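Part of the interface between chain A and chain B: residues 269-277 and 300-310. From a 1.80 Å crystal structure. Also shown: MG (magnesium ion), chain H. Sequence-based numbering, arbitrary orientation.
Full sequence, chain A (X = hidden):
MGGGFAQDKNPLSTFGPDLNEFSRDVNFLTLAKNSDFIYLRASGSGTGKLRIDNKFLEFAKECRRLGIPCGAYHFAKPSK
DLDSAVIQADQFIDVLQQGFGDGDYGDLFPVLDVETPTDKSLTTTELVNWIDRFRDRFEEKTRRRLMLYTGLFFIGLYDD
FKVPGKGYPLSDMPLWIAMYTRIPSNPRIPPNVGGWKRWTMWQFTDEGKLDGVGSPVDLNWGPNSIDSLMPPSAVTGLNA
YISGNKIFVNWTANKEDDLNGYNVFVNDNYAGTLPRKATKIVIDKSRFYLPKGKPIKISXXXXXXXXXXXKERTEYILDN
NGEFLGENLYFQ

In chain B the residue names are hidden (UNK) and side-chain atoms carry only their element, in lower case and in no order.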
ATOM      1  N   ASN A 269      -5.310 -16.712  12.003  1.00 16.36           N
ATOM      2  CA  ASN A 269      -6.119 -15.565  12.345  1.00 20.54           C
ATOM      3  C   ASN A 269      -5.299 -14.317  12.100  1.00 19.20           C
ATOM      4  O   ASN A 269      -4.105 -14.272  12.408  1.00 14.30           O
ATOM      5  CB  ASN A 269      -6.574 -15.619  13.801  1.00 17.93           C
ATOM      6  CG  ASN A 269      -7.393 -16.855  14.100  1.00 33.33           C
ATOM      7  OD1 ASN A 269      -6.964 -17.740  14.844  1.00 36.84           O
ATOM      8  ND2 ASN A 269      -8.566 -16.931  13.501  1.00 30.65           N
ATOM      9  N   TYR A 270      -5.946 -13.311  11.540  1.00 17.03           N
ATOM     10  CA  TYR A 270      -5.262 -12.067  11.223  1.00 15.48           C
ATOM     11  C   TYR A 270      -4.738 -11.403  12.481  1.00 18.30           C
ATOM     12  O   TYR A 270      -5.455 -11.255  13.475  1.00 17.68           O
ATOM     13  CB  TYR A 270      -6.227 -11.140  10.488  1.00 15.01           C
ATOM     14  CG  TYR A 270      -5.794  -9.713  10.300  1.00 14.67           C
ATOM     15  CD1 TYR A 270      -4.960  -9.355   9.244  1.00 14.33           C
ATOM     16  CD2 TYR A 270      -6.265  -8.706  11.130  1.00 13.67           C
ATOM     17  CE1 TYR A 270      -4.597  -8.039   9.047  1.00  8.57           C
ATOM     18  CE2 TYR A 270      -5.897  -7.384  10.937  1.00 14.90           C
ATOM     19  CZ  TYR A 270      -5.068  -7.064   9.889  1.00 12.41           C
ATOM     20  OH  TYR A 270      -4.687  -5.757   9.689  1.00 11.57           O
ATOM     21  N   ALA A 271      -3.485 -10.962  12.419  1.00 16.65           N
ATOM     22  CA  ALA A 271      -2.872 -10.272  13.532  1.00 14.52           C
ATOM     23  C   ALA A 271      -2.513  -8.826  13.230  1.00 14.84           C
ATOM     24  O   ALA A 271      -2.366  -8.047  14.171  1.00 18.37           O
ATOM     25  CB  ALA A 271      -1.611 -11.021  13.989  1.00 13.79           C
ATOM     26  N   GLY A 272      -2.370  -8.440  11.970  1.00  8.88           N
ATOM     27  CA  GLY A 272      -2.085  -7.051  11.671  1.00  7.83           C
ATOM     28  C   GLY A 272      -1.571  -6.871  10.262  1.00  7.25           C
ATOM     29  O   GLY A 272      -1.162  -7.823   9.585  1.00  9.93           O
ATOM     30  N   THR A 273      -1.606  -5.611   9.832  1.00 10.14           N
ATOM     31  CA  THR A 273      -1.059  -5.180   8.552  1.00  6.91           C
ATOM     32  C   THR A 273       0.064  -4.189   8.803  1.00  8.22           C
ATOM     33  O   THR A 273      -0.100  -3.250   9.584  1.00  7.67           O
ATOM     34  CB  THR A 273      -2.144  -4.553   7.675  1.00  7.27           C
ATOM     35  OG1 THR A 273      -3.190  -5.507   7.479  1.00  8.34           O
ATOM     36  CG2 THR A 273      -1.590  -4.133   6.329  1.00  8.45           C
ATOM     37  N   LEU A 274       1.206  -4.417   8.164  1.00  4.99           N
ATOM     38  CA  LEU A 274       2.369  -3.546   8.324  1.00  6.67           C
ATOM     39  C   LEU A 274       2.673  -2.847   7.004  1.00  6.40           C
ATOM     40  O   LEU A 274       2.361  -3.384   5.933  1.00  7.23           O
ATOM     41  CB  LEU A 274       3.605  -4.334   8.762  1.00  8.86           C
ATOM     42  CG  LEU A 274       3.610  -5.064  10.106  1.00 10.53           C
ATOM     43  CD1 LEU A 274       3.195  -4.121  11.223  1.00 15.16           C
ATOM     44  CD2 LEU A 274       2.757  -6.306  10.033  1.00  8.60           C
ATOM     45  N   PRO A 275       3.293  -1.665   7.031  1.00  7.48           N
ATOM     46  CA  PRO A 275       3.646  -0.964   5.795  1.00  7.54           C
ATOM     47  C   PRO A 275       4.958  -1.504   5.212  1.00  6.39           C
ATOM     48  O   PRO A 275       5.635  -2.351   5.793  1.00  8.17           O
ATOM     49  CB  PRO A 275       3.780   0.492   6.249  1.00  6.67           C
ATOM     50  CG  PRO A 275       4.309   0.348   7.699  1.00  6.69           C
ATOM     51  CD  PRO A 275       3.584  -0.853   8.230  1.00  9.68           C
ATOM     52  N   ARG A 276       5.348  -0.924   4.077  1.00  6.76           N
ATOM     53  CA  ARG A 276       6.384  -1.514   3.225  1.00  8.63           C
ATOM     54  C   ARG A 276       7.761  -1.559   3.885  1.00 11.73           C
ATOM     55  O   ARG A 276       8.563  -2.450   3.563  1.00  7.78           O
ATOM     56  CB  ARG A 276       6.471  -0.758   1.914  1.00  8.92           C
ATOM     57  CG  ARG A 276       6.900   0.667   2.081  1.00 11.33           C
ATOM     58  CD  ARG A 276       6.849   1.454   0.780  1.00 16.37           C
ATOM     59  NE  ARG A 276       5.496   1.655   0.261  1.00 27.16           N
ATOM     60  CZ  ARG A 276       5.226   2.390  -0.821  1.00 39.31           C
ATOM     61  NH1 ARG A 276       3.970   2.519  -1.256  1.00 27.68           N
ATOM     62  NH2 ARG A 276       6.223   3.001  -1.472  1.00 30.87           N
ATOM     63  N   LYS A 277       8.083  -0.615   4.768  1.00  8.49           N
ATOM     64  CA  LYS A 277       9.402  -0.620   5.414  1.00  8.85           C
ATOM     65  C   LYS A 277       9.460  -1.462   6.690  1.00 12.74           C
ATOM     66  O   LYS A 277      10.547  -1.600   7.277  1.00  8.64           O
ATOM     67  CB  LYS A 277       9.836   0.795   5.751  1.00 10.87           C
ATOM     68  CG  LYS A 277      10.126   1.669   4.549  1.00 12.54           C
ATOM     69  CD  LYS A 277      10.555   3.053   5.006  1.00 14.46           C
ATOM     70  CE  LYS A 277      10.965   3.936   3.834  1.00 21.09           C
ATOM     71  NZ  LYS A 277       9.960   3.963   2.746  1.00 28.36           N
TER
ATOM     72  N   UNK B 300     -14.993  -2.834   7.412  1.00  9.15           N
ATOM     73  CA  UNK B 300     -13.927  -2.425   6.515  1.00  8.29           C
ATOM     74  C   UNK B 300     -13.149  -1.286   7.150  1.00  8.66           C
ATOM     75  O   UNK B 300     -13.686  -0.489   7.923  1.00  8.36           O
ATOM     76  c   UNK B 300     -14.490  -2.035   5.126  1.00  4.05           C
ATOM     77  c   UNK B 300     -13.351  -1.828   4.134  1.00  7.80           C
ATOM     78  c   UNK B 300     -15.404  -0.787   5.237  1.00  8.22           C
ATOM     79  c   UNK B 300     -13.832  -1.600   2.718  1.00  6.03           C
ATOM     80  N   UNK B 301     -11.857  -1.260   6.865  1.00  6.62           N
ATOM     81  CA  UNK B 301     -11.000  -0.143   7.205  1.00  5.23           C
ATOM     82  C   UNK B 301     -10.123   0.202   6.009  1.00  8.77           C
ATOM     83  O   UNK B 301      -9.658  -0.686   5.295  1.00  5.04           O
ATOM     84  o   UNK B 301      -7.466  -2.983   9.190  1.00  8.21           O
ATOM     85  c   UNK B 301      -8.412  -2.180   9.386  1.00 10.92           C
ATOM     86  o   UNK B 301      -8.771  -1.800  10.531  1.00  8.29           O
ATOM     87  c   UNK B 301     -10.105  -0.480   8.436  1.00  8.25           C
ATOM     88  c   UNK B 301      -9.121  -1.645   8.156  1.00  6.03           C
ATOM     89  N   UNK B 302      -9.853   1.493   5.836  1.00  5.38           N
ATOM     90  CA  UNK B 302      -8.819   1.960   4.938  1.00  4.49           C
ATOM     91  C   UNK B 302      -7.477   2.024   5.654  1.00  7.50           C
ATOM     92  O   UNK B 302      -7.430   2.145   6.874  1.00  6.29           O
ATOM     93  c   UNK B 302      -9.200   3.337   4.411  1.00  5.41           C
ATOM     94  N   UNK B 303      -6.380   1.915   4.896  1.00  6.14           N
ATOM     95  CA  UNK B 303      -5.067   2.210   5.463  1.00  6.93           C
ATOM     96  C   UNK B 303      -4.237   2.986   4.447  1.00  7.28           C
ATOM     97  O   UNK B 303      -4.519   2.982   3.245  1.00  8.75           O
ATOM     98  c   UNK B 303      -4.882  -2.147   3.926  1.00  5.40           C
ATOM     99  c   UNK B 303      -3.016  -0.147   4.130  1.00 12.45           C
ATOM    100  c   UNK B 303      -2.826  -1.175   3.220  1.00 10.70           C
ATOM    101  c   UNK B 303      -4.140  -0.108   4.925  1.00  7.47           C
ATOM    102  c   UNK B 303      -5.060  -1.152   4.832  1.00  7.17           C
ATOM    103  c   UNK B 303      -4.325   0.962   5.950  1.00  6.75           C
ATOM    104  c   UNK B 303      -3.764  -2.170   3.126  1.00  8.88           C
ATOM    105  N   UNK B 304      -3.255   3.738   4.963  1.00  4.74           N
ATOM    106  CA  UNK B 304      -2.437   4.581   4.113  1.00  4.66           C
ATOM    107  C   UNK B 304      -1.029   4.013   3.984  1.00  7.62           C
ATOM    108  O   UNK B 304      -0.692   2.978   4.548  1.00  9.07           O
ATOM    109  o   UNK B 304      -2.238   7.259   6.616  1.00  7.90           O
ATOM    110  c   UNK B 304      -1.877   6.213   6.012  1.00  5.20           C
ATOM    111  o   UNK B 304      -1.084   5.363   6.496  1.00  7.46           O
ATOM    112  c   UNK B 304      -2.416   6.034   4.603  1.00  6.58           C
ATOM    113  N   UNK B 305      -0.205   4.743   3.230  1.00  7.75           N
ATOM    114  CA  UNK B 305       1.093   4.231   2.777  1.00  8.15           C
ATOM    115  C   UNK B 305       2.022   3.970   3.955  1.00 11.45           C
ATOM    116  O   UNK B 305       2.819   3.029   3.926  1.00 11.56           O
ATOM    117  c   UNK B 305       0.938   5.107   0.416  1.00 16.58           C
ATOM    118  c   UNK B 305       1.686   5.234   1.758  1.00 12.92           C
ATOM    119  c   UNK B 305       3.182   5.047   1.583  1.00 18.15           C
ATOM    120  c   UNK B 305       1.281   6.173  -0.609  1.00 21.20           C
ATOM    121  N   UNK B 306       1.925   4.772   5.019  1.00  8.73           N
ATOM    122  CA  UNK B 306       2.764   4.548   6.189  1.00  8.23           C
ATOM    123  C   UNK B 306       2.075   3.725   7.265  1.00  8.25           C
ATOM    124  O   UNK B 306       2.658   3.500   8.324  1.00 10.75           O
ATOM    125  c   UNK B 306       3.276   5.878   6.732  1.00 10.37           C
ATOM    126  c   UNK B 306       4.310   6.430   5.783  1.00 16.15           C
ATOM    127  o   UNK B 306       2.200   6.809   6.833  1.00  9.14           O
ATOM    128  N   UNK B 307       0.903   3.174   6.982  1.00  5.62           N
ATOM    129  CA  UNK B 307       0.398   2.083   7.791  1.00  6.95           C
ATOM    130  C   UNK B 307      -0.536   2.463   8.909  1.00  5.31           C
ATOM    131  O   UNK B 307      -0.768   1.642   9.805  1.00  6.38           O
ATOM    132  N   UNK B 308      -1.112   3.651   8.865  1.00  5.31           N
ATOM    133  CA  UNK B 308      -2.210   3.999   9.759  1.00  6.54           C
ATOM    134  C   UNK B 308      -3.554   3.612   9.135  1.00  9.22           C
ATOM    135  O   UNK B 308      -3.713   3.573   7.914  1.00  6.58           O
ATOM    136  o   UNK B 308      -1.249   5.174  12.223  1.00  8.50           O
ATOM    137  c   UNK B 308      -1.211   5.838  11.173  1.00  6.45           C
ATOM    138  c   UNK B 308      -2.205   5.484  10.084  1.00  5.74           C
ATOM    139  o   UNK B 308      -0.401   6.755  10.955  1.00  5.92           O
ATOM    140  N   UNK B 309      -4.528   3.348  10.008  1.00  7.05           N
ATOM    141  CA  UNK B 309      -5.822   2.811   9.642  1.00  3.15           C
ATOM    142  C   UNK B 309      -6.917   3.826   9.960  1.00  4.55           C
ATOM    143  O   UNK B 309      -6.757   4.677  10.829  1.00  5.57           O
ATOM    144  c   UNK B 309      -4.007   0.409  11.094  1.00  6.36           C
ATOM    145  c   UNK B 309      -4.131  -1.358   8.970  1.00  7.62           C
ATOM    146  c   UNK B 309      -5.133  -0.411   9.163  1.00  6.94           C
ATOM    147  c   UNK B 309      -3.008  -0.538  10.925  1.00 11.52           C
ATOM    148  c   UNK B 309      -6.130   1.520  10.402  1.00  4.63           C
ATOM    149  c   UNK B 309      -5.081   0.469  10.226  1.00  6.96           C
ATOM    150  c   UNK B 309      -3.080  -1.437   9.869  1.00 12.28           C
ATOM    151  N   UNK B 310      -8.046   3.684   9.268  1.00  3.52           N
ATOM    152  CA  UNK B 310      -9.280   4.346   9.703  1.00  6.29           C
ATOM    153  C   UNK B 310      -9.455   4.151  11.203  1.00  7.54           C
ATOM    154  O   UNK B 310      -9.299   3.042  11.717  1.00  7.03           O
ATOM    155  c   UNK B 310     -10.498   3.779   8.970  1.00  7.27           C
ATOM    156  o   UNK B 310     -10.400   3.778   7.544  1.00  6.21           O
TER
HETATM  157 MG    MG H 403      -2.319   9.309   6.107  0.97  6.77          MG
HETATM  158  O   HOH W   1       0.648  -0.617  10.183  1.00 17.33           O
HETATM  159  O   HOH W   2       3.527   0.843   2.390  1.00  8.32           O
HETATM  160  O   HOH W   3      -0.378   9.365   7.068  1.00  5.57           O
HETATM  161  O   HOH W   4      -4.291   9.256   5.240  1.00  6.39           O

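Position 300 of chain B carries four carbons, forked at the first, with one arm two carbons long; its side chain is out of reach of the chain A stretch, so identity rests on shape alone: B:Ile300. Position 301 has three carbons in a row, the last bearing two oxygens, a carboxylate, and one of these oxygens lies near A:Tyr270 OH: B:Glu301. Its OE2 is 4.0 Å from A:Tyr270 OH, too far for a hydrogen bond. Position 302 has a single carbon and no chain A neighbour, hence B:Ala302.

At 303 one carbon leads to a six-carbon ring without a hydroxyl, and A:Thr273 CG2 sits over one ring face: B:Phe303. The distance from A:Thr273 CG2 to B:Phe303 CZ is 4.3 Å. Position 304 shows two carbons, the second with two oxygens: B:Asp304. One oxygen, OD2, binds the magnesium ion at 2.1 Å, while OD1 turns back toward its own chain.

Position 305 again has four carbons forked at the first with one longer arm, and a branch carbon lies over one face of the A:Arg276 guanidinium, giving B:Ile305. Its CG2 is 3.9 Å from A:Arg276 NH1, and its carbonyl O is 3.6 Å from A:Pro275 CB. Position 306 has one carbon bearing an oxygen and a carbon, and this side chain points away from chain A: B:Thr306. That leaves the backbone O to meet A:Pro275 CG at 3.6 Å.

Position 307 has no side-chain atoms, so it is B:Gly307. Phi/psi of 95/18 would jam a CB against the preceding carbonyl O, and an ideal CB would also clash with A:Pro275 CD at 3.0 Å. The residue closes a type I turn from B:Asp304, with its N donating to B:Asp304 O at 2.9 Å.

Position 308 has two carbons and a terminal pair of oxygens, out of reach of chain A: B:Asp308. Its N donates to B:Asp304 OD1 at 2.9 Å, bracing the turn. Position 309 is another one-carbon, six-carbon-ring side chain, and A:Thr273 O approaches the ring edge: B:Phe309, with A:Thr273 O 3.5 Å from its CZ. Position 310, one carbon then one oxygen, is B:Ser310, whose OG accepts from B:Ala302 N at 2.9 Å.

The contact works by packing, with no direct hydrogen bond between the stretches. A:Pro275 rests on the turn, its CA 4.9 Å from B:Gly307 CA, while A:Thr273 meets both phenylalanines. Water supplies the polar links: water 1 donates to A:Thr273 O at 2.8 Å and B:Gly307 O at 2.7 Å, and water 2 accepts from A:Arg276 N and NE, each at 3.0 Å, and lies 2.8 Å from B:Ile305 O.

Chain B (300-310) IEAFDITGDFS
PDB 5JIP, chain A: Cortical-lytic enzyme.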